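Local coordinates for pseudoperoxidase (Leishmania major, PDB 5VIA), which binds heme b and belongs to the peroxidase family, although it is named a pseudoperoxidase, so any peroxidase activity remains uncertain, at residues Tyr187-Leu201 with Gln236-Lys248. Numbering follows the deposited sequence.
Sequences YYQFLLEHERAFAPL and QCVVNAAELELLK. With HEM (protoporphyrin IX containing Fe), chain B.
In this heme peroxidase fold, Y187 and E243 meet behind the axial histidine, where a carboxylate, usually an aspartate, backs the histidine in the family: here Y187, one shell further out, bonds to the carboxylate of E243, the second-shell partner of H159, an axial ligand of the heme iron. The Y187 hydroxyl donates to E243 OE1, with OH and OE1 2.5 Å apart. OE1 uses its anti lone pair and lies at the edge of the ring, whose plane is turned 28° from the carboxylate. The same OE1 is hydrogen-bonded to H159 ND1, so two groups grip one oxygen. With CG of Y187 anti to the backbone N (chi1 168°), the ring reaches out from helix 187-194 toward helix 241-245, the two axes running nearly at right angles.

Two waters bridge the segments. One molecule donates to E243 O and weakly to Y187 OH; another donates to E195 OE2 and L244 O and accepts from K248 NZ. E195 forms its salt bridge through OE1 to R253, while its extended chain lies alongside L247, running the other way, with OE2 3.5 Å from L247 CB.

Apolar packing fills the corner between the helices and strand 236-240. F198 takes L244 CD1 over one face in a CH-pi contact, 4.1 Å from CD1 to the ring centroid, and its CE1 lies 3.7 Å from V239 CG2. L191 is wedged alongside, CD2 meeting both V239 CG2 and L244 CD2, while CB touches L247 CD1. Two residues before V239 on the strand, C237 meets F190 in an oblique sulfur-aromatic contact: F190 CZ sits 3.6 Å from C237 SG and 3.5 Å from C237 CB.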
ATOM      1  N   TYR A 187       7.472 -11.380  -2.321  1.00 26.76           N
ATOM      2  CA  TYR A 187       7.838 -10.236  -3.154  1.00 29.82           C
ATOM      3  C   TYR A 187       9.354 -10.160  -3.395  1.00 30.66           C
ATOM      4  O   TYR A 187       9.814 -10.062  -4.540  1.00 29.96           O
ATOM      5  CB  TYR A 187       7.329  -8.949  -2.482  1.00 27.39           C
ATOM      6  CG  TYR A 187       7.858  -7.660  -3.068  1.00 28.93           C
ATOM      7  CD1 TYR A 187       7.320  -7.119  -4.236  1.00 28.49           C
ATOM      8  CD2 TYR A 187       8.884  -6.966  -2.442  1.00 29.02           C
ATOM      9  CE1 TYR A 187       7.810  -5.918  -4.772  1.00 29.48           C
ATOM     10  CE2 TYR A 187       9.378  -5.772  -2.966  1.00 29.70           C
ATOM     11  CZ  TYR A 187       8.838  -5.255  -4.127  1.00 29.31           C
ATOM     12  OH  TYR A 187       9.340  -4.075  -4.637  1.00 29.35           O
ATOM     13  N   TYR A 188      10.126 -10.226  -2.313  1.00 29.27           N
ATOM     14  CA  TYR A 188      11.581 -10.149  -2.406  1.00 29.81           C
ATOM     15  C   TYR A 188      12.171 -11.329  -3.160  1.00 30.74           C
ATOM     16  O   TYR A 188      13.106 -11.172  -3.956  1.00 31.20           O
ATOM     17  CB  TYR A 188      12.181 -10.071  -0.998  1.00 29.75           C
ATOM     18  CG  TYR A 188      11.481  -9.026  -0.176  1.00 27.75           C
ATOM     19  CD1 TYR A 188      11.671  -7.681  -0.444  1.00 27.22           C
ATOM     20  CD2 TYR A 188      10.599  -9.384   0.836  1.00 26.64           C
ATOM     21  CE1 TYR A 188      11.013  -6.715   0.282  1.00 28.35           C
ATOM     22  CE2 TYR A 188       9.941  -8.423   1.577  1.00 26.27           C
ATOM     23  CZ  TYR A 188      10.149  -7.091   1.290  1.00 26.69           C
ATOM     24  OH  TYR A 188       9.490  -6.123   2.002  1.00 25.47           O
ATOM     25  N   GLN A 189      11.636 -12.515  -2.891  1.00 36.23           N
ATOM     26  CA  GLN A 189      12.121 -13.726  -3.531  1.00 37.17           C
ATOM     27  C   GLN A 189      11.829 -13.642  -5.023  1.00 37.79           C
ATOM     28  O   GLN A 189      12.647 -14.044  -5.850  1.00 38.71           O
ATOM     29  CB  GLN A 189      11.448 -14.958  -2.910  1.00 37.20           C
ATOM     30  CG  GLN A 189      11.699 -15.101  -1.401  1.00 36.18           C
ATOM     31  CD  GLN A 189      10.835 -16.162  -0.745  1.00 36.81           C
ATOM     32  OE1 GLN A 189       9.883 -16.669  -1.343  1.00 37.49           O
ATOM     33  NE2 GLN A 189      11.160 -16.503   0.495  1.00 35.92           N
ATOM     34  N   PHE A 190      10.658 -13.102  -5.357  1.00 34.74           N
ATOM     35  CA  PHE A 190      10.225 -12.994  -6.748  1.00 34.94           C
ATOM     36  C   PHE A 190      11.117 -12.040  -7.543  1.00 36.49           C
ATOM     37  O   PHE A 190      11.585 -12.388  -8.636  1.00 35.76           O
ATOM     38  CB  PHE A 190       8.765 -12.543  -6.822  1.00 33.62           C
ATOM     39  CG  PHE A 190       8.196 -12.563  -8.213  1.00 35.52           C
ATOM     40  CD1 PHE A 190       7.586 -13.710  -8.712  1.00 35.88           C
ATOM     41  CD2 PHE A 190       8.284 -11.441  -9.027  1.00 35.22           C
ATOM     42  CE1 PHE A 190       7.068 -13.729  -9.986  1.00 37.23           C
ATOM     43  CE2 PHE A 190       7.772 -11.458 -10.305  1.00 37.27           C
ATOM     44  CZ  PHE A 190       7.161 -12.595 -10.782  1.00 37.91           C
ATOM     45  N   LEU A 191      11.348 -10.845  -6.992  1.00 32.20           N
ATOM     46  CA  LEU A 191      12.208  -9.850  -7.640  1.00 33.48           C
ATOM     47  C   LEU A 191      13.596 -10.409  -7.937  1.00 34.27           C
ATOM     48  O   LEU A 191      14.084 -10.305  -9.066  1.00 35.19           O
ATOM     49  CB  LEU A 191      12.335  -8.579  -6.789  1.00 31.78           C
ATOM     50  CG  LEU A 191      11.108  -7.672  -6.664  1.00 31.92           C
ATOM     51  CD1 LEU A 191      11.500  -6.331  -6.069  1.00 32.45           C
ATOM     52  CD2 LEU A 191      10.413  -7.463  -7.985  1.00 32.74           C
ATOM     53  N   LEU A 192      14.221 -11.005  -6.922  1.00 33.43           N
ATOM     54  CA  LEU A 192      15.565 -11.567  -7.058  1.00 33.57           C
ATOM     55  C   LEU A 192      15.600 -12.677  -8.105  1.00 37.18           C
ATOM     56  O   LEU A 192      16.567 -12.792  -8.864  1.00 37.35           O
ATOM     57  CB  LEU A 192      16.072 -12.098  -5.709  1.00 33.05           C
ATOM     58  CG  LEU A 192      16.310 -11.065  -4.591  1.00 33.90           C
ATOM     59  CD1 LEU A 192      16.634 -11.741  -3.257  1.00 33.18           C
ATOM     60  CD2 LEU A 192      17.420 -10.086  -4.963  1.00 33.74           C
ATOM     61  N   GLU A 193      14.552 -13.493  -8.156  1.00 41.07           N
ATOM     62  CA  GLU A 193      14.543 -14.618  -9.091  1.00 42.40           C
ATOM     63  C   GLU A 193      14.423 -14.152 -10.538  1.00 42.60           C
ATOM     64  O   GLU A 193      15.068 -14.701 -11.426  1.00 45.35           O
ATOM     65  CB  GLU A 193      13.426 -15.613  -8.753  1.00 41.94           C
ATOM     66  CG  GLU A 193      13.281 -16.741  -9.781  1.00 45.47           C
ATOM     67  CD  GLU A 193      12.443 -17.897  -9.272  1.00 51.17           C
ATOM     68  OE1 GLU A 193      12.430 -18.116  -8.043  1.00 53.91           O
ATOM     69  OE2 GLU A 193      11.804 -18.598 -10.096  1.00 53.47           O
ATOM     70  N   HIS A 194      13.619 -13.121 -10.769  1.00 40.26           N
ATOM     71  CA  HIS A 194      13.296 -12.714 -12.133  1.00 41.62           C
ATOM     72  C   HIS A 194      13.937 -11.403 -12.563  1.00 42.18           C
ATOM     73  O   HIS A 194      13.670 -10.920 -13.667  1.00 42.48           O
ATOM     74  CB  HIS A 194      11.776 -12.638 -12.301  1.00 39.92           C
ATOM     75  CG  HIS A 194      11.087 -13.941 -12.037  1.00 41.23           C
ATOM     76  ND1 HIS A 194      10.353 -14.176 -10.896  1.00 39.75           N
ATOM     77  CD2 HIS A 194      11.056 -15.089 -12.754  1.00 41.74           C
ATOM     78  CE1 HIS A 194       9.880 -15.412 -10.930  1.00 40.60           C
ATOM     79  NE2 HIS A 194      10.292 -15.986 -12.044  1.00 42.31           N
ATOM     80  N   GLU A 195      14.789 -10.848 -11.702  1.00 44.36           N
ATOM     81  CA  GLU A 195      15.420  -9.548 -11.933  1.00 43.74           C
ATOM     82  C   GLU A 195      15.924  -9.340 -13.359  1.00 43.87           C
ATOM     83  O   GLU A 195      15.630  -8.318 -13.977  1.00 45.74           O
ATOM     84  CB  GLU A 195      16.584  -9.337 -10.960  1.00 42.92           C
ATOM     85  CG  GLU A 195      17.166  -7.933 -11.022  1.00 44.47           C
ATOM     86  CD  GLU A 195      18.431  -7.779 -10.201  1.00 43.85           C
ATOM     87  OE1 GLU A 195      18.861  -8.775  -9.572  1.00 43.75           O
ATOM     88  OE2 GLU A 195      18.997  -6.666 -10.201  1.00 41.97           O
ATOM     89  N   ARG A 196      16.665 -10.309 -13.883  1.00 60.86           N
ATOM     90  CA  ARG A 196      17.277 -10.153 -15.197  1.00 63.75           C
ATOM     91  C   ARG A 196      16.364 -10.493 -16.375  1.00 65.01           C
ATOM     92  O   ARG A 196      16.770 -10.346 -17.527  1.00 67.65           O
ATOM     93  CB  ARG A 196      18.565 -10.972 -15.283  1.00 65.75           C
ATOM     94  CG  ARG A 196      19.707 -10.403 -14.464  1.00 69.73           C
ATOM     95  CD  ARG A 196      20.865 -11.390 -14.360  1.00 74.26           C
ATOM     96  NE  ARG A 196      20.559 -12.493 -13.450  1.00 76.10           N
ATOM     97  CZ  ARG A 196      21.404 -13.477 -13.157  1.00 78.92           C
ATOM     98  NH1 ARG A 196      22.612 -13.502 -13.703  1.00 81.64           N
ATOM     99  NH2 ARG A 196      21.040 -14.439 -12.316  1.00 79.27           N
ATOM    100  N   ALA A 197      15.138 -10.936 -16.100  1.00 47.79           N
ATOM    101  CA  ALA A 197      14.219 -11.322 -17.179  1.00 48.87           C
ATOM    102  C   ALA A 197      13.116 -10.296 -17.441  1.00 47.89           C
ATOM    103  O   ALA A 197      12.357 -10.425 -18.403  1.00 49.50           O
ATOM    104  CB  ALA A 197      13.614 -12.700 -16.918  1.00 47.00           C
ATOM    105  N   PHE A 198      13.023  -9.283 -16.592  1.00 44.14           N
ATOM    106  CA  PHE A 198      12.037  -8.224 -16.790  1.00 44.06           C
ATOM    107  C   PHE A 198      12.314  -7.421 -18.067  1.00 47.44           C
ATOM    108  O   PHE A 198      13.452  -7.016 -18.329  1.00 49.99           O
ATOM    109  CB  PHE A 198      11.996  -7.307 -15.570  1.00 41.48           C
ATOM    110  CG  PHE A 198      11.163  -7.840 -14.434  1.00 41.19           C
ATOM    111  CD1 PHE A 198       9.793  -7.618 -14.400  1.00 39.74           C
ATOM    112  CD2 PHE A 198      11.745  -8.552 -13.402  1.00 41.03           C
ATOM    113  CE1 PHE A 198       9.024  -8.093 -13.352  1.00 40.14           C
ATOM    114  CE2 PHE A 198      10.978  -9.027 -12.348  1.00 40.45           C
ATOM    115  CZ  PHE A 198       9.620  -8.800 -12.325  1.00 38.45           C
ATOM    116  N   ALA A 199      11.273  -7.209 -18.867  1.00 44.57           N
ATOM    117  CA  ALA A 199      11.406  -6.472 -20.121  1.00 42.71           C
ATOM    118  C   ALA A 199      10.421  -5.308 -20.114  1.00 42.54           C
ATOM    119  O   ALA A 199       9.401  -5.366 -19.423  1.00 42.63           O
ATOM    120  CB  ALA A 199      11.160  -7.390 -21.310  1.00 43.45           C
ATOM    121  N   PRO A 200      10.740  -4.231 -20.850  1.00 47.30           N
ATOM    122  CA  PRO A 200       9.844  -3.071 -20.943  1.00 47.09           C
ATOM    123  C   PRO A 200       8.450  -3.485 -21.396  1.00 47.20           C
ATOM    124  O   PRO A 200       8.334  -4.325 -22.278  1.00 47.34           O
ATOM    125  CB  PRO A 200      10.501  -2.212 -22.026  1.00 48.90           C
ATOM    126  CG  PRO A 200      11.944  -2.529 -21.920  1.00 50.83           C
ATOM    127  CD  PRO A 200      12.034  -3.983 -21.509  1.00 49.51           C
ATOM    128  N   LEU A 201       7.415  -2.910 -20.790  1.00 47.18           N
ATOM    129  CA  LEU A 201       6.037  -3.211 -21.168  1.00 47.29           C
ATOM    130  C   LEU A 201       5.376  -1.962 -21.723  1.00 48.02           C
ATOM    131  O   LEU A 201       5.389  -0.905 -21.085  1.00 46.92           O
ATOM    132  CB  LEU A 201       5.239  -3.721 -19.962  1.00 44.26           C
ATOM    133  CG  LEU A 201       3.734  -3.932 -20.166  1.00 45.67           C
ATOM    134  CD1 LEU A 201       3.475  -5.126 -21.061  1.00 44.64           C
ATOM    135  CD2 LEU A 201       3.010  -4.094 -18.835  1.00 45.43           C
ATOM    136  N   GLN A 236       1.061 -12.908 -16.172  1.00 38.12           N
ATOM    137  CA  GLN A 236       1.796 -11.689 -16.460  1.00 38.67           C
ATOM    138  C   GLN A 236       2.113 -11.016 -15.137  1.00 37.65           C
ATOM    139  O   GLN A 236       1.211 -10.731 -14.345  1.00 37.91           O
ATOM    140  CB  GLN A 236       0.973 -10.764 -17.371  1.00 38.34           C
ATOM    141  CG  GLN A 236       1.601  -9.390 -17.641  1.00 39.95           C
ATOM    142  CD  GLN A 236       0.743  -8.528 -18.548  1.00 42.42           C
ATOM    143  OE1 GLN A 236      -0.485  -8.635 -18.547  1.00 42.76           O
ATOM    144  NE2 GLN A 236       1.388  -7.693 -19.358  1.00 43.75           N
ATOM    145  N   CYS A 237       3.401 -10.800 -14.888  1.00 34.25           N
ATOM    146  CA  CYS A 237       3.854 -10.176 -13.654  1.00 34.07           C
ATOM    147  C   CYS A 237       4.545  -8.866 -13.988  1.00 34.36           C
ATOM    148  O   CYS A 237       5.428  -8.821 -14.854  1.00 34.96           O
ATOM    149  CB  CYS A 237       4.798 -11.113 -12.904  1.00 33.55           C
ATOM    150  SG  CYS A 237       4.069 -12.723 -12.581  1.00 33.97           S
ATOM    151  N   VAL A 238       4.137  -7.803 -13.301  1.00 31.24           N
ATOM    152  CA  VAL A 238       4.466  -6.442 -13.711  1.00 32.51           C
ATOM    153  C   VAL A 238       5.028  -5.665 -12.525  1.00 30.65           C
ATOM    154  O   VAL A 238       4.473  -5.727 -11.427  1.00 30.11           O
ATOM    155  CB  VAL A 238       3.214  -5.724 -14.271  1.00 30.35           C
ATOM    156  CG1 VAL A 238       3.551  -4.324 -14.712  1.00 30.49           C
ATOM    157  CG2 VAL A 238       2.619  -6.513 -15.454  1.00 30.69           C
ATOM    158  N   VAL A 239       6.140  -4.960 -12.736  1.00 32.02           N
ATOM    159  CA  VAL A 239       6.793  -4.184 -11.675  1.00 31.62           C
ATOM    160  C   VAL A 239       7.351  -2.894 -12.277  1.00 33.02           C
ATOM    161  O   VAL A 239       7.827  -2.896 -13.412  1.00 32.31           O
ATOM    162  CB  VAL A 239       7.955  -4.978 -11.015  1.00 31.47           C
ATOM    163  CG1 VAL A 239       8.608  -4.173  -9.899  1.00 32.92           C
ATOM    164  CG2 VAL A 239       7.462  -6.308 -10.458  1.00 30.80           C
ATOM    165  N   ASN A 240       7.263  -1.792 -11.535  1.00 30.56           N
ATOM    166  CA  ASN A 240       7.875  -0.526 -11.949  1.00 31.75           C
ATOM    167  C   ASN A 240       9.373  -0.677 -12.189  1.00 33.39           C
ATOM    168  O   ASN A 240      10.055  -1.360 -11.420  1.00 32.93           O
ATOM    169  CB  ASN A 240       7.670   0.534 -10.851  1.00 29.22           C
ATOM    170  CG  ASN A 240       6.350   1.257 -10.974  1.00 30.17           C
ATOM    171  OD1 ASN A 240       5.292   0.683 -10.709  1.00 31.51           O
ATOM    172  ND2 ASN A 240       6.399   2.533 -11.359  1.00 29.51           N
ATOM    173  N   ALA A 241       9.890  -0.034 -13.239  1.00 32.88           N
ATOM    174  CA  ALA A 241      11.333   0.008 -13.477  1.00 33.28           C
ATOM    175  C   ALA A 241      12.071   0.490 -12.231  1.00 32.45           C
ATOM    176  O   ALA A 241      13.121  -0.050 -11.873  1.00 33.87           O
ATOM    177  CB  ALA A 241      11.667   0.910 -14.671  1.00 33.73           C
ATOM    178  N   ALA A 242      11.511   1.499 -11.571  1.00 32.44           N
ATOM    179  CA  ALA A 242      12.110   2.067 -10.353  1.00 33.48           C
ATOM    180  C   ALA A 242      12.265   1.055  -9.210  1.00 33.81           C
ATOM    181  O   ALA A 242      13.258   1.086  -8.472  1.00 33.29           O
ATOM    182  CB  ALA A 242      11.302   3.262  -9.888  1.00 31.39           C
ATOM    183  N   GLU A 243      11.286   0.174  -9.050  1.00 35.58           N
ATOM    184  CA  GLU A 243      11.350  -0.869  -8.027  1.00 33.76           C
ATOM    185  C   GLU A 243      12.479  -1.857  -8.325  1.00 35.89           C
ATOM    186  O   GLU A 243      13.121  -2.382  -7.409  1.00 35.65           O
ATOM    187  CB  GLU A 243      10.005  -1.600  -7.948  1.00 33.34           C
ATOM    188  CG  GLU A 243       9.253  -1.435  -6.648  1.00 33.23           C
ATOM    189  CD  GLU A 243       7.835  -1.979  -6.711  1.00 32.85           C
ATOM    190  OE1 GLU A 243       7.539  -3.002  -6.044  1.00 30.28           O
ATOM    191  OE2 GLU A 243       7.005  -1.360  -7.414  1.00 32.82           O
ATOM    192  N   LEU A 244      12.716  -2.108  -9.613  1.00 37.87           N
ATOM    193  CA  LEU A 244      13.787  -2.999 -10.048  1.00 36.44           C
ATOM    194  C   LEU A 244      15.161  -2.331  -9.983  1.00 38.84           C
ATOM    195  O   LEU A 244      16.162  -2.981  -9.660  1.00 39.80           O
ATOM    196  CB  LEU A 244      13.514  -3.495 -11.478  1.00 38.55           C
ATOM    197  CG  LEU A 244      12.256  -4.348 -11.645  1.00 40.38           C
ATOM    198  CD1 LEU A 244      11.897  -4.546 -13.116  1.00 40.76           C
ATOM    199  CD2 LEU A 244      12.468  -5.691 -10.971  1.00 39.55           C
ATOM    200  N   GLU A 245      15.220  -1.041 -10.299  1.00 46.94           N
ATOM    201  CA  GLU A 245      16.506  -0.354 -10.352  1.00 49.94           C
ATOM    202  C   GLU A 245      17.117  -0.246  -8.960  1.00 50.08           C
ATOM    203  O   GLU A 245      18.336  -0.179  -8.810  1.00 53.68           O
ATOM    204  CB  GLU A 245      16.374   1.021 -11.013  1.00 51.51           C
ATOM    205  CG  GLU A 245      16.176   0.957 -12.532  1.00 55.06           C
ATOM    206  CD  GLU A 245      17.308   0.240 -13.261  1.00 58.16           C
ATOM    207  OE1 GLU A 245      18.474   0.679 -13.156  1.00 58.36           O
ATOM    208  OE2 GLU A 245      17.031  -0.766 -13.952  1.00 60.92           O
ATOM    209  N   LEU A 246      16.263  -0.264  -7.942  1.00 42.59           N
ATOM    210  CA  LEU A 246      16.718  -0.238  -6.557  1.00 40.65           C
ATOM    211  C   LEU A 246      17.487  -1.508  -6.174  1.00 41.40           C
ATOM    212  O   LEU A 246      18.318  -1.482  -5.265  1.00 40.81           O
ATOM    213  CB  LEU A 246      15.536   0.011  -5.624  1.00 39.05           C
ATOM    214  CG  LEU A 246      15.001   1.440  -5.749  1.00 40.55           C
ATOM    215  CD1 LEU A 246      13.822   1.685  -4.841  1.00 39.37           C
ATOM    216  CD2 LEU A 246      16.104   2.441  -5.452  1.00 42.26           C
ATOM    217  N   LEU A 247      17.235  -2.606  -6.890  1.00 37.17           N
ATOM    218  CA  LEU A 247      18.011  -3.841  -6.715  1.00 36.92           C
ATOM    219  C   LEU A 247      19.485  -3.650  -7.065  1.00 38.64           C
ATOM    220  O   LEU A 247      20.317  -4.506  -6.752  1.00 40.68           O
ATOM    221  CB  LEU A 247      17.413  -4.989  -7.540  1.00 37.78           C
ATOM    222  CG  LEU A 247      16.018  -5.426  -7.092  1.00 39.60           C
ATOM    223  CD1 LEU A 247      15.474  -6.541  -7.957  1.00 40.80           C
ATOM    224  CD2 LEU A 247      16.047  -5.849  -5.641  1.00 40.36           C
ATOM    225  N   LYS A 248      19.805  -2.532  -7.716  1.00 48.50           N
ATOM    226  CA  LYS A 248      21.183  -2.209  -8.073  1.00 51.26           C
ATOM    227  C   LYS A 248      21.868  -1.415  -6.967  1.00 51.11           C
ATOM    228  O   LYS A 248      23.096  -1.374  -6.889  1.00 52.81           O
ATOM    229  CB  LYS A 248      21.226  -1.422  -9.382  1.00 53.45           C
ATOM    230  CG  LYS A 248      20.953  -2.256 -10.620  1.00 55.32           C
ATOM    231  CD  LYS A 248      20.383  -1.383 -11.725  1.00 57.83           C
ATOM    232  CE  LYS A 248      20.599  -2.005 -13.093  1.00 60.88           C
ATOM    233  NZ  LYS A 248      20.053  -3.389 -13.154  1.00 61.96           N
TER
HETATM  234  CHA HEM B 500      -0.689  -1.728  -6.346  1.00 25.64           C
HETATM  235  CHB HEM B 500       3.286   0.695  -7.790  1.00 20.37           C
HETATM  236  CHC HEM B 500       4.084   1.836  -3.139  1.00 21.94           C
HETATM  237  CHD HEM B 500       0.555  -1.192  -1.669  1.00 23.87           C
HETATM  238  C1A HEM B 500       0.267  -1.107  -7.111  1.00 23.55           C
HETATM  239  C2A HEM B 500       0.223  -1.013  -8.554  1.00 21.81           C
HETATM  240  C3A HEM B 500       1.300  -0.348  -8.961  1.00 19.68           C
HETATM  241  C4A HEM B 500       2.088   0.006  -7.783  1.00 19.96           C
HETATM  242  CMA HEM B 500       1.665  -0.013 -10.419  1.00 26.69           C
HETATM  243  CAA HEM B 500      -0.917  -1.550  -9.446  1.00 22.76           C
HETATM  244  CBA HEM B 500      -2.049  -0.522  -9.254  1.00 17.79           C
HETATM  245  CGA HEM B 500      -3.295  -0.856 -10.043  1.00 26.20           C
HETATM  246  O1A HEM B 500      -3.216  -0.900 -11.296  1.00 27.38           O
HETATM  247  O2A HEM B 500      -4.376  -1.042  -9.419  1.00 25.36           O
HETATM  248  C1B HEM B 500       3.860   1.252  -6.665  1.00 24.43           C
HETATM  249  C2B HEM B 500       5.050   2.068  -6.605  1.00 20.83           C
HETATM  250  C3B HEM B 500       5.276   2.413  -5.329  1.00 26.03           C
HETATM  251  C4B HEM B 500       4.243   1.778  -4.512  1.00 26.16           C
HETATM  252  CMB HEM B 500       5.880   2.493  -7.826  1.00 19.27           C
HETATM  253  CAB HEM B 500       6.469   3.294  -4.878  1.00 27.17           C
HETATM  254  CBB HEM B 500       6.416   4.057  -3.780  1.00 22.93           C
HETATM  255  C1C HEM B 500       3.219   1.120  -2.330  1.00 20.65           C
HETATM  256  C2C HEM B 500       3.179   1.131  -0.862  1.00 20.54           C
HETATM  257  C3C HEM B 500       2.188   0.286  -0.467  1.00 19.91           C
HETATM  258  C4C HEM B 500       1.587  -0.277  -1.667  1.00 21.01           C
HETATM  259  CMC HEM B 500       4.120   1.996   0.023  1.00 19.51           C
HETATM  260  CAC HEM B 500       1.642  -0.109   0.925  1.00 21.12           C
HETATM  261  CBC HEM B 500       2.024   0.488   2.063  1.00 45.69           C
HETATM  262  C1D HEM B 500      -0.106  -1.640  -2.787  1.00 20.90           C
HETATM  263  C2D HEM B 500      -1.203  -2.585  -2.784  1.00 20.79           C
HETATM  264  C3D HEM B 500      -1.591  -2.757  -4.247  1.00 21.50           C
HETATM  265  C4D HEM B 500      -0.688  -1.896  -4.983  1.00 21.37           C
HETATM  266  CMD HEM B 500      -1.847  -3.275  -1.562  1.00 22.63           C
HETATM  267  CAD HEM B 500      -2.733  -3.643  -4.811  1.00 19.04           C
HETATM  268  CBD HEM B 500      -3.980  -2.750  -4.779  1.00 21.88           C
HETATM  269  CGD HEM B 500      -5.189  -3.458  -5.341  1.00 27.99           C
HETATM  270  O1D HEM B 500      -6.236  -2.781  -5.565  1.00 26.21           O
HETATM  271  O2D HEM B 500      -5.097  -4.691  -5.565  1.00 21.51           O
HETATM  272  NA  HEM B 500       1.427  -0.479  -6.668  1.00 21.47           N
HETATM  273  NB  HEM B 500       3.399   1.086  -5.377  1.00 21.70           N
HETATM  274  NC  HEM B 500       2.229   0.243  -2.784  1.00 22.92           N
HETATM  275  ND  HEM B 500       0.181  -1.266  -4.097  1.00 21.48           N
HETATM  276 FE   HEM B 500       1.781  -0.057  -4.767  1.00 28.24          FE
HETATM  277  O   HOH W   1      12.505  -3.172  -4.902  1.00 32.98           O
HETATM  278  O   HOH W   2      17.457  -4.438 -11.795  1.00 47.39           O